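Cypemycin cysteine dehydrogenase (decarboxylating) (Streptomyces sp, PDB 6JDD) catalyses the FAD-dependent oxidative decarboxylation of the C-terminal cysteine of the precursor peptide during biosynthesis of the linaridin cypemycin. Local coordinates at residues L11-T16 and C89-P94; I28-E33 and N171-L176. One frame throughout, in Å; residues are numbered along the deposited sequence.

Contact 1 (L11-T16 and C89-P94); sequences LHVHVT and CFLVFP. With FAD (flavin-adenine dinucleotide), chain B.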
ATOM      1  N   LEU A  11      -3.007   3.426  40.663  1.00 50.51           N
ATOM      2  CA  LEU A  11      -2.640   2.040  40.306  1.00 50.30           C
ATOM      3  C   LEU A  11      -2.543   1.893  38.786  1.00 49.40           C
ATOM      4  O   LEU A  11      -2.778   2.824  38.095  1.00 46.28           O
ATOM      5  CB  LEU A  11      -3.637   1.072  40.939  1.00 44.87           C
ATOM      6  CG  LEU A  11      -5.100   1.292  40.620  1.00 48.55           C
ATOM      7  CD1 LEU A  11      -5.432   0.789  39.228  1.00 55.91           C
ATOM      8  CD2 LEU A  11      -5.929   0.571  41.660  1.00 50.52           C
ATOM      9  N   HIS A  12      -2.104   0.737  38.335  1.00 45.04           N
ATOM     10  CA  HIS A  12      -1.922   0.377  36.921  1.00 38.51           C
ATOM     11  C   HIS A  12      -2.683  -0.904  36.645  1.00 42.26           C
ATOM     12  O   HIS A  12      -2.573  -1.836  37.456  1.00 44.06           O
ATOM     13  CB  HIS A  12      -0.455   0.148  36.600  1.00 39.95           C
ATOM     14  CG  HIS A  12      -0.263  -0.137  35.156  1.00 40.33           C
ATOM     15  ND1 HIS A  12       0.184   0.813  34.282  1.00 44.02           N
ATOM     16  CD2 HIS A  12      -0.501  -1.242  34.431  1.00 39.41           C
ATOM     17  CE1 HIS A  12       0.233   0.290  33.079  1.00 39.22           C
ATOM     18  NE2 HIS A  12      -0.206  -0.943  33.136  1.00 40.46           N
ATOM     19  N   VAL A  13      -3.427  -0.916  35.546  1.00 41.43           N
ATOM     20  CA  VAL A  13      -4.190  -2.097  35.085  1.00 41.12           C
ATOM     21  C   VAL A  13      -3.549  -2.550  33.782  1.00 41.82           C
ATOM     22  O   VAL A  13      -3.410  -1.758  32.882  1.00 42.20           O
ATOM     23  CB  VAL A  13      -5.696  -1.829  34.940  1.00 41.31           C
ATOM     24  CG1 VAL A  13      -6.379  -3.051  34.401  1.00 39.68           C
ATOM     25  CG2 VAL A  13      -6.344  -1.430  36.256  1.00 43.54           C
ATOM     26  N   HIS A  14      -3.121  -3.801  33.741  1.00 40.06           N
ATOM     27  CA  HIS A  14      -2.553  -4.446  32.540  1.00 39.78           C
ATOM     28  C   HIS A  14      -3.577  -5.434  32.004  1.00 37.86           C
ATOM     29  O   HIS A  14      -3.952  -6.376  32.740  1.00 36.24           O
ATOM     30  CB  HIS A  14      -1.214  -5.098  32.869  1.00 37.61           C
ATOM     31  CG  HIS A  14      -0.579  -5.750  31.692  1.00 41.01           C
ATOM     32  ND1 HIS A  14      -0.312  -5.056  30.526  1.00 42.52           N
ATOM     33  CD2 HIS A  14      -0.208  -7.027  31.474  1.00 40.29           C
ATOM     34  CE1 HIS A  14       0.215  -5.889  29.649  1.00 40.63           C
ATOM     35  NE2 HIS A  14       0.262  -7.111  30.194  1.00 37.27           N
ATOM     36  N   VAL A  15      -4.066  -5.156  30.803  1.00 33.23           N
ATOM     37  CA  VAL A  15      -5.206  -5.888  30.183  1.00 35.71           C
ATOM     38  C   VAL A  15      -4.646  -6.834  29.132  1.00 35.75           C
ATOM     39  O   VAL A  15      -3.910  -6.355  28.249  1.00 36.73           O
ATOM     40  CB  VAL A  15      -6.213  -4.909  29.561  1.00 36.08           C
ATOM     41  CG1 VAL A  15      -7.474  -5.628  29.063  1.00 34.45           C
ATOM     42  CG2 VAL A  15      -6.550  -3.777  30.525  1.00 33.15           C
ATOM     43  N   THR A  16      -5.027  -8.111  29.173  1.00 38.80           N
ATOM     44  CA  THR A  16      -4.477  -9.169  28.278  1.00 36.30           C
ATOM     45  C   THR A  16      -5.637  -9.835  27.538  1.00 33.69           C
ATOM     46  O   THR A  16      -6.741  -9.633  27.915  1.00 35.86           O
ATOM     47  CB  THR A  16      -3.590 -10.176  29.043  1.00 34.72           C
ATOM     48  OG1 THR A  16      -4.399 -11.076  29.812  1.00 35.90           O
ATOM     49  CG2 THR A  16      -2.537  -9.523  29.928  1.00 29.99           C
ATOM     50  N   CYS A  89       0.140  -0.193  42.943  1.00 49.95           N
ATOM     51  CA  CYS A  89      -0.042  -1.639  42.692  1.00 49.65           C
ATOM     52  C   CYS A  89      -0.274  -1.871  41.199  1.00 46.98           C
ATOM     53  O   CYS A  89      -0.425  -0.907  40.457  1.00 47.48           O
ATOM     54  CB  CYS A  89      -1.143  -2.182  43.586  1.00 48.55           C
ATOM     55  SG  CYS A  89      -2.799  -1.758  43.000  1.00 56.01           S
ATOM     56  N   PHE A  90      -0.233  -3.128  40.791  1.00 43.34           N
ATOM     57  CA  PHE A  90      -0.344  -3.569  39.382  1.00 43.01           C
ATOM     58  C   PHE A  90      -1.328  -4.726  39.327  1.00 42.24           C
ATOM     59  O   PHE A  90      -1.125  -5.703  40.019  1.00 46.53           O
ATOM     60  CB  PHE A  90       1.015  -3.991  38.838  1.00 39.20           C
ATOM     61  CG  PHE A  90       1.989  -2.861  38.719  1.00 41.99           C
ATOM     62  CD1 PHE A  90       2.670  -2.394  39.822  1.00 44.52           C
ATOM     63  CD2 PHE A  90       2.184  -2.236  37.505  1.00 43.21           C
ATOM     64  CE1 PHE A  90       3.558  -1.338  39.707  1.00 44.63           C
ATOM     65  CE2 PHE A  90       3.092  -1.196  37.388  1.00 43.17           C
ATOM     66  CZ  PHE A  90       3.773  -0.745  38.490  1.00 40.98           C
ATOM     67  N   LEU A  91      -2.413  -4.546  38.593  1.00 43.96           N
ATOM     68  CA  LEU A  91      -3.475  -5.570  38.477  1.00 42.72           C
ATOM     69  C   LEU A  91      -3.431  -6.069  37.039  1.00 44.13           C
ATOM     70  O   LEU A  91      -3.589  -5.257  36.151  1.00 48.90           O
ATOM     71  CB  LEU A  91      -4.852  -4.994  38.836  1.00 39.35           C
ATOM     72  CG  LEU A  91      -4.896  -4.124  40.089  1.00 47.14           C
ATOM     73  CD1 LEU A  91      -6.248  -3.435  40.232  1.00 54.57           C
ATOM     74  CD2 LEU A  91      -4.594  -4.942  41.343  1.00 48.42           C
ATOM     75  N   VAL A  92      -3.206  -7.356  36.842  1.00 39.19           N
ATOM     76  CA  VAL A  92      -3.318  -8.000  35.510  1.00 37.86           C
ATOM     77  C   VAL A  92      -4.751  -8.525  35.364  1.00 41.16           C
ATOM     78  O   VAL A  92      -5.101  -9.506  35.983  1.00 41.42           O
ATOM     79  CB  VAL A  92      -2.238  -9.076  35.332  1.00 38.68           C
ATOM     80  CG1 VAL A  92      -2.200  -9.595  33.906  1.00 39.40           C
ATOM     81  CG2 VAL A  92      -0.866  -8.543  35.729  1.00 35.39           C
ATOM     82  N   PHE A  93      -5.552  -7.817  34.582  1.00 44.38           N
ATOM     83  CA  PHE A  93      -7.030  -7.857  34.644  1.00 43.52           C
ATOM     84  C   PHE A  93      -7.584  -7.713  33.239  1.00 44.27           C
ATOM     85  O   PHE A  93      -7.535  -6.619  32.690  1.00 47.40           O
ATOM     86  CB  PHE A  93      -7.541  -6.724  35.534  1.00 41.79           C
ATOM     87  CG  PHE A  93      -9.029  -6.741  35.758  1.00 44.31           C
ATOM     88  CD1 PHE A  93      -9.621  -7.761  36.480  1.00 46.15           C
ATOM     89  CD2 PHE A  93      -9.829  -5.746  35.239  1.00 47.28           C
ATOM     90  CE1 PHE A  93     -10.989  -7.795  36.677  1.00 54.57           C
ATOM     91  CE2 PHE A  93     -11.197  -5.780  35.443  1.00 50.20           C
ATOM     92  CZ  PHE A  93     -11.780  -6.803  36.159  1.00 52.42           C
ATOM     93  N   PRO A  94      -7.985  -8.798  32.551  1.00 38.85           N
ATOM     94  CA  PRO A  94      -7.670 -10.164  32.954  1.00 40.01           C
ATOM     95  C   PRO A  94      -6.252 -10.628  32.600  1.00 43.26           C
ATOM     96  O   PRO A  94      -5.551  -9.929  31.886  1.00 35.89           O
ATOM     97  CB  PRO A  94      -8.639 -10.958  32.092  1.00 40.44           C
ATOM     98  CG  PRO A  94      -8.646 -10.199  30.804  1.00 41.59           C
ATOM     99  CD  PRO A  94      -8.648  -8.753  31.252  1.00 43.19           C
TER
HETATM  100  PA  FAD B 201       0.353 -10.535  23.736  1.00 43.25           P
HETATM  101  O1A FAD B 201       1.260  -9.365  23.939  1.00 46.56           O
HETATM  102  O2A FAD B 201      -0.792 -10.386  22.791  1.00 46.21           O
HETATM  103  O5B FAD B 201       1.224 -11.816  23.318  1.00 52.39           O
HETATM  104  C5B FAD B 201       1.444 -12.076  21.909  1.00 51.51           C
HETATM  105  C4B FAD B 201       2.690 -12.911  21.744  1.00 52.59           C
HETATM  106  O4B FAD B 201       3.545 -12.297  20.745  1.00 56.08           O
HETATM  107  C3B FAD B 201       3.564 -13.068  22.997  1.00 49.71           C
HETATM  108  O3B FAD B 201       4.150 -14.363  23.058  1.00 50.11           O
HETATM  109  C2B FAD B 201       4.625 -11.981  22.801  1.00 50.24           C
HETATM  110  O2B FAD B 201       5.824 -12.256  23.491  1.00 54.93           O
HETATM  111  C1B FAD B 201       4.818 -12.033  21.290  1.00 49.48           C
HETATM  112  N9A FAD B 201       5.308 -10.786  20.717  1.00 53.81           N
HETATM  113  C8A FAD B 201       6.130  -9.859  21.308  1.00 67.62           C
HETATM  114  N7A FAD B 201       6.388  -8.839  20.521  1.00 58.48           N
HETATM  115  C5A FAD B 201       5.694  -9.115  19.348  1.00 63.88           C
HETATM  116  C6A FAD B 201       5.564  -8.420  18.130  1.00 58.80           C
HETATM  117  N6A FAD B 201       6.150  -7.253  17.878  1.00 61.90           N
HETATM  118  N1A FAD B 201       4.794  -8.986  17.171  1.00 56.88           N
HETATM  119  C2A FAD B 201       4.206 -10.161  17.431  1.00 64.08           C
HETATM  120  N3A FAD B 201       4.256 -10.904  18.534  1.00 56.96           N
HETATM  121  C4A FAD B 201       5.027 -10.315  19.463  1.00 58.70           C
HETATM  122  N1  FAD B 201      -6.268 -17.138  26.637  1.00 40.43           N
HETATM  123  C2  FAD B 201      -6.382 -17.264  27.980  1.00 41.08           C
HETATM  124  O2  FAD B 201      -5.396 -17.510  28.679  1.00 41.61           O
HETATM  125  N3  FAD B 201      -7.574 -17.126  28.618  1.00 44.45           N
HETATM  126  C4  FAD B 201      -8.735 -16.853  27.937  1.00 42.70           C
HETATM  127  O4  FAD B 201      -9.786 -16.738  28.551  1.00 41.01           O
HETATM  128  C4X FAD B 201      -8.658 -16.715  26.538  1.00 43.95           C
HETATM  129  N5  FAD B 201      -9.754 -16.454  25.873  1.00 45.33           N
HETATM  130  C5X FAD B 201      -9.653 -16.324  24.513  1.00 43.81           C
HETATM  131  C6  FAD B 201     -10.821 -16.043  23.783  1.00 40.61           C
HETATM  132  C7  FAD B 201     -10.795 -15.900  22.416  1.00 43.69           C
HETATM  133  C7M FAD B 201     -12.065 -15.599  21.664  1.00 45.59           C
HETATM  134  C8  FAD B 201      -9.565 -16.038  21.725  1.00 45.36           C
HETATM  135  C8M FAD B 201      -9.510 -15.885  20.227  1.00 45.15           C
HETATM  136  C9  FAD B 201      -8.412 -16.313  22.431  1.00 40.14           C
HETATM  137  C9A FAD B 201      -8.430 -16.461  23.828  1.00 40.89           C
HETATM  138  N10 FAD B 201      -7.284 -16.739  24.572  1.00 39.11           N
HETATM  139  C10 FAD B 201      -7.356 -16.876  25.945  1.00 42.86           C
HETATM  140  C1' FAD B 201      -5.986 -16.889  23.890  1.00 37.97           C
HETATM  141  C2' FAD B 201      -5.134 -15.639  24.002  1.00 39.74           C
HETATM  142  O2' FAD B 201      -5.750 -14.572  23.289  1.00 40.44           O
HETATM  143  C3' FAD B 201      -3.730 -15.880  23.442  1.00 39.69           C
HETATM  144  O3' FAD B 201      -3.035 -16.791  24.287  1.00 42.17           O
HETATM  145  C4' FAD B 201      -2.901 -14.602  23.293  1.00 39.62           C
HETATM  146  O4' FAD B 201      -1.621 -14.923  22.744  1.00 39.25           O
HETATM  147  C5' FAD B 201      -2.714 -13.877  24.606  1.00 41.66           C
HETATM  148  O5' FAD B 201      -1.770 -12.787  24.428  1.00 42.42           O
HETATM  149  P   FAD B 201      -1.578 -11.716  25.606  1.00 39.13           P
HETATM  150  O1P FAD B 201      -1.352 -12.454  26.884  1.00 40.26           O
HETATM  151  O2P FAD B 201      -2.695 -10.728  25.531  1.00 38.57           O
HETATM  152  O3P FAD B 201      -0.212 -11.001  25.162  1.00 44.87           O
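Thr16 closes the run of parallel pairing between 11-16 and 89-94, where a weak backbone bond from Thr16 N to Pro94 O is joined by one from its side chain. Its CB lies 3.5 Å from Pro94 O and 3.7 Å from FAD O2P. From there OG1, held between the backbone N and the carbonyl carbon (chi1 76°), gives a hydrogen bond of 2.6 Å to Pro94 O from above the carbonyl plane, and is bonded to Thr96 N as well. The other branch, CG2, lies against Val92 CG1. An alanine here would lose both branches and would probably leave Thr96 N without this acceptor and the chain less firmly held beside the FAD phosphate. Behind Thr16 run the first and fourth strands of the chain, neighbours in the middle of the parallel sheet of a Rossmann-like flavoprotein, whose C-terminal ends meet the cofactor. Leu91 turns both its N and its O to strand 11-15, N bonding to His12 O (2.9 Å) and O accepting from His14 N (2.9 Å). Beta-branched Val13 suits the extended chain, and its CG1 meets Phe93 CB on the face shared with Leu91. On the other face His12 CB sits 3.7 Å from Phe90 CD2, the two rings slid apart with planes at 30°. The imidazole nitrogens of His12 are bonded to Ser84 and Ser43, which explains how so polar a ring can be buried.

Contact 2 (I28-E33 and N171-L176); sequences IHWLRE and NLPGAL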
ATOM      1  N   ILE A  28     -13.381  -0.419  34.539  1.00 44.66           N
ATOM      2  CA  ILE A  28     -12.616   0.859  34.669  1.00 47.16           C
ATOM      3  C   ILE A  28     -13.614   1.993  34.963  1.00 53.71           C
ATOM      4  O   ILE A  28     -13.357   2.779  35.891  1.00 55.79           O
ATOM      5  CB  ILE A  28     -11.764   1.170  33.423  1.00 47.21           C
ATOM      6  CG1 ILE A  28     -10.739   0.070  33.121  1.00 50.21           C
ATOM      7  CG2 ILE A  28     -11.101   2.546  33.563  1.00 48.31           C
ATOM      8  CD1 ILE A  28      -9.683  -0.083  34.169  1.00 52.54           C
ATOM      9  N   HIS A  29     -14.721   2.082  34.221  1.00 51.78           N
ATOM     10  CA  HIS A  29     -15.765   3.105  34.457  1.00 49.36           C
ATOM     11  C   HIS A  29     -16.258   2.991  35.904  1.00 51.73           C
ATOM     12  O   HIS A  29     -16.295   4.017  36.579  1.00 53.11           O
ATOM     13  CB  HIS A  29     -16.883   2.951  33.436  1.00 49.93           C
ATOM     14  CG  HIS A  29     -18.006   3.907  33.663  1.00 65.83           C
ATOM     15  ND1 HIS A  29     -17.835   5.277  33.498  1.00 65.90           N
ATOM     16  CD2 HIS A  29     -19.285   3.704  34.044  1.00 58.33           C
ATOM     17  CE1 HIS A  29     -18.962   5.867  33.757  1.00 59.25           C
ATOM     18  NE2 HIS A  29     -19.865   4.928  34.091  1.00 62.17           N
ATOM     19  N   TRP A  30     -16.594   1.781  36.360  1.00 52.65           N
ATOM     20  CA  TRP A  30     -17.003   1.487  37.769  1.00 52.15           C
ATOM     21  C   TRP A  30     -15.966   2.027  38.773  1.00 55.49           C
ATOM     22  O   TRP A  30     -16.326   2.824  39.679  1.00 54.72           O
ATOM     23  CB  TRP A  30     -17.238  -0.016  37.983  1.00 53.07           C
ATOM     24  CG  TRP A  30     -17.490  -0.417  39.407  1.00 63.79           C
ATOM     25  CD1 TRP A  30     -18.705  -0.518  40.023  1.00 68.73           C
ATOM     26  CD2 TRP A  30     -16.508  -0.785  40.399  1.00 63.30           C
ATOM     27  NE1 TRP A  30     -18.543  -0.899  41.325  1.00 67.41           N
ATOM     28  CE2 TRP A  30     -17.212  -1.060  41.590  1.00 69.44           C
ATOM     29  CE3 TRP A  30     -15.114  -0.900  40.403  1.00 59.86           C
ATOM     30  CZ2 TRP A  30     -16.567  -1.449  42.763  1.00 66.26           C
ATOM     31  CZ3 TRP A  30     -14.473  -1.264  41.565  1.00 62.66           C
ATOM     32  CH2 TRP A  30     -15.193  -1.538  42.729  1.00 67.56           C
ATOM     33  N   LEU A  31     -14.709   1.630  38.621  1.00 53.23           N
ATOM     34  CA  LEU A  31     -13.640   2.083  39.538  1.00 55.00           C
ATOM     35  C   LEU A  31     -13.520   3.618  39.501  1.00 55.21           C
ATOM     36  O   LEU A  31     -13.351   4.206  40.556  1.00 52.78           O
ATOM     37  CB  LEU A  31     -12.341   1.389  39.132  1.00 55.02           C
ATOM     38  CG  LEU A  31     -11.118   1.716  39.982  1.00 51.19           C
ATOM     39  CD1 LEU A  31     -11.342   1.327  41.434  1.00 53.84           C
ATOM     40  CD2 LEU A  31      -9.904   1.028  39.405  1.00 47.92           C
ATOM     41  N   ARG A  32     -13.659   4.271  38.352  1.00 58.77           N
ATOM     42  CA  ARG A  32     -13.551   5.764  38.276  1.00 62.93           C
ATOM     43  C   ARG A  32     -14.699   6.430  39.054  1.00 56.87           C
ATOM     44  O   ARG A  32     -14.456   7.476  39.631  1.00 61.34           O
ATOM     45  CB  ARG A  32     -13.512   6.209  36.812  1.00 56.35           C
ATOM     46  CG  ARG A  32     -12.341   5.620  36.034  1.00 56.13           C
ATOM     47  CD  ARG A  32     -11.070   6.408  36.162  1.00 57.30           C
ATOM     48  NE  ARG A  32     -11.264   7.675  35.496  1.00 67.64           N
ATOM     49  CZ  ARG A  32     -11.572   8.817  36.085  1.00 59.14           C
ATOM     50  NH1 ARG A  32     -11.715   8.898  37.400  1.00 62.48           N
ATOM     51  NH2 ARG A  32     -11.708   9.888  35.337  1.00 54.86           N
ATOM     52  N   GLU A  33     -15.909   5.873  39.047  1.00 55.94           N
ATOM     53  CA  GLU A  33     -17.080   6.452  39.759  1.00 66.84           C
ATOM     54  C   GLU A  33     -16.991   6.094  41.243  1.00 68.07           C
ATOM     55  O   GLU A  33     -17.183   6.981  42.089  1.00 67.45           O
ATOM     56  CB  GLU A  33     -18.413   5.954  39.182  1.00 82.93           C
ATOM     57  CG  GLU A  33     -18.643   6.353  37.729  1.00 90.87           C
ATOM     58  CD  GLU A  33     -19.092   7.791  37.481  1.00101.17           C
ATOM     59  OE1 GLU A  33     -20.135   7.964  36.790  1.00107.57           O
ATOM     60  OE2 GLU A  33     -18.399   8.738  37.946  1.00 83.27           O
ATOM     61  N   ASN A 171     -11.788 -10.683  39.047  1.00 53.52           N
ATOM     62  CA  ASN A 171     -12.406 -10.171  40.288  1.00 56.45           C
ATOM     63  C   ASN A 171     -11.678  -8.888  40.677  1.00 52.59           C
ATOM     64  O   ASN A 171     -10.723  -8.986  41.477  1.00 52.81           O
ATOM     65  CB  ASN A 171     -12.320 -11.246  41.369  1.00 60.09           C
ATOM     66  CG  ASN A 171     -12.871 -10.785  42.700  1.00 60.76           C
ATOM     67  OD1 ASN A 171     -13.265  -9.629  42.843  1.00 56.80           O
ATOM     68  ND2 ASN A 171     -12.886 -11.675  43.677  1.00 58.37           N
ATOM     69  N   LEU A 172     -12.120  -7.734  40.176  1.00 47.79           N
ATOM     70  CA  LEU A 172     -11.439  -6.450  40.502  1.00 50.71           C
ATOM     71  C   LEU A 172     -11.632  -6.075  41.978  1.00 55.59           C
ATOM     72  O   LEU A 172     -10.674  -5.695  42.652  1.00 53.78           O
ATOM     73  CB  LEU A 172     -11.927  -5.337  39.574  1.00 53.29           C
ATOM     74  CG  LEU A 172     -11.262  -3.979  39.775  1.00 51.83           C
ATOM     75  CD1 LEU A 172      -9.772  -4.067  39.624  1.00 56.35           C
ATOM     76  CD2 LEU A 172     -11.787  -2.975  38.787  1.00 56.21           C
ATOM     77  N   PRO A 173     -12.853  -6.134  42.563  1.00 61.07           N
ATOM     78  CA  PRO A 173     -12.989  -5.783  43.986  1.00 60.21           C
ATOM     79  C   PRO A 173     -12.048  -6.600  44.903  1.00 53.51           C
ATOM     80  O   PRO A 173     -11.323  -6.011  45.730  1.00 48.94           O
ATOM     81  CB  PRO A 173     -14.475  -6.049  44.266  1.00 56.56           C
ATOM     82  CG  PRO A 173     -15.138  -5.909  42.894  1.00 53.38           C
ATOM     83  CD  PRO A 173     -14.139  -6.499  41.926  1.00 53.82           C
ATOM     84  N   GLY A 174     -12.012  -7.923  44.702  1.00 49.85           N
ATOM     85  CA  GLY A 174     -11.064  -8.817  45.395  1.00 51.62           C
ATOM     86  C   GLY A 174      -9.619  -8.415  45.139  1.00 53.11           C
ATOM     87  O   GLY A 174      -8.808  -8.404  46.098  1.00 54.45           O
ATOM     88  N   ALA A 175      -9.284  -8.087  43.896  1.00 49.49           N
ATOM     89  CA  ALA A 175      -7.908  -7.684  43.555  1.00 46.54           C
ATOM     90  C   ALA A 175      -7.588  -6.421  44.376  1.00 45.96           C
ATOM     91  O   ALA A 175      -6.447  -6.260  44.838  1.00 57.04           O
ATOM     92  CB  ALA A 175      -7.739  -7.509  42.058  1.00 45.77           C
ATOM     93  N   LEU A 176      -8.540  -5.521  44.542  1.00 51.88           N
ATOM     94  CA  LEU A 176      -8.243  -4.209  45.193  1.00 56.80           C
ATOM     95  C   LEU A 176      -7.971  -4.462  46.675  1.00 51.55           C
ATOM     96  O   LEU A 176      -7.025  -3.843  47.249  1.00 51.72           O
ATOM     97  CB  LEU A 176      -9.436  -3.263  45.019  1.00 58.62           C
ATOM     98  CG  LEU A 176      -9.655  -2.705  43.617  1.00 55.92           C
ATOM     99  CD1 LEU A 176     -11.040  -2.089  43.512  1.00 66.40           C
ATOM    100  CD2 LEU A 176      -8.589  -1.679  43.269  1.00 47.17           C
TER
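Leu176 CD1 stands where two side chains of helix 24-34 converge, 4.0 Å from Trp30 CZ3 and 4.0 Å from Leu31 CD1. The methyl comes to the edge of the indole, near its plane, and the two side chains reach toward each other tip to tip. One turn earlier, Leu172 CD2 approaches the same Trp30 CZ3 at 4.2 Å and lies 4.4 Å from Leu31 CB. Pro173 CG adds a looser touch on Trp30 CH2. A tryptophan suits this place because the segment axes are 12.2 Å apart: with CG anti to the backbone N (chi1 173°), its long ring system helps span the gap, where the leucines supply compact methyl branches. Farther out, Trp30 stacks on Phe34 and meets Trp27 edge to face, while Leu31 rests on Val40 of the sheet. The second helix is positioned at its start by Asn171, the N-cap, whose OD1 accepts from Gly174 N at 2.8 Å; its ND2 is bonded to Pro153 O. The axes of the two segments cross at -51°, and the helices they belong to lie together over one face of the central parallel sheet, as in the layered alpha/beta architecture of Rossmann-like flavoproteins.

In the fold
Contact 1 is the middle of the sheet and contact 2 part of the helical layer upon it; their centres are 11 Å apart. They interlock through Leu91 CD1, 3.6 Å from Leu172 CD1, and through Leu11 CD2, 3.8 Å from Leu176 CD2, so both leucines of helix 172-185 that meet helix 24-34 also touch the strands. The ring of Phe93 reaches the start of that helix, its CE1 lying 3.7 Å from Leu172 N. Strand 10-15 is followed in the chain by helix 24-34, through the loop that begins at Thr16. The FAD belongs to contact 1 alone, at the end where Thr16 CA is 3.6 Å from O2P; hydrogen bonds to the cofactor come from Gly17, Thr45, Thr96, Leu97, Thr99 and Thr128.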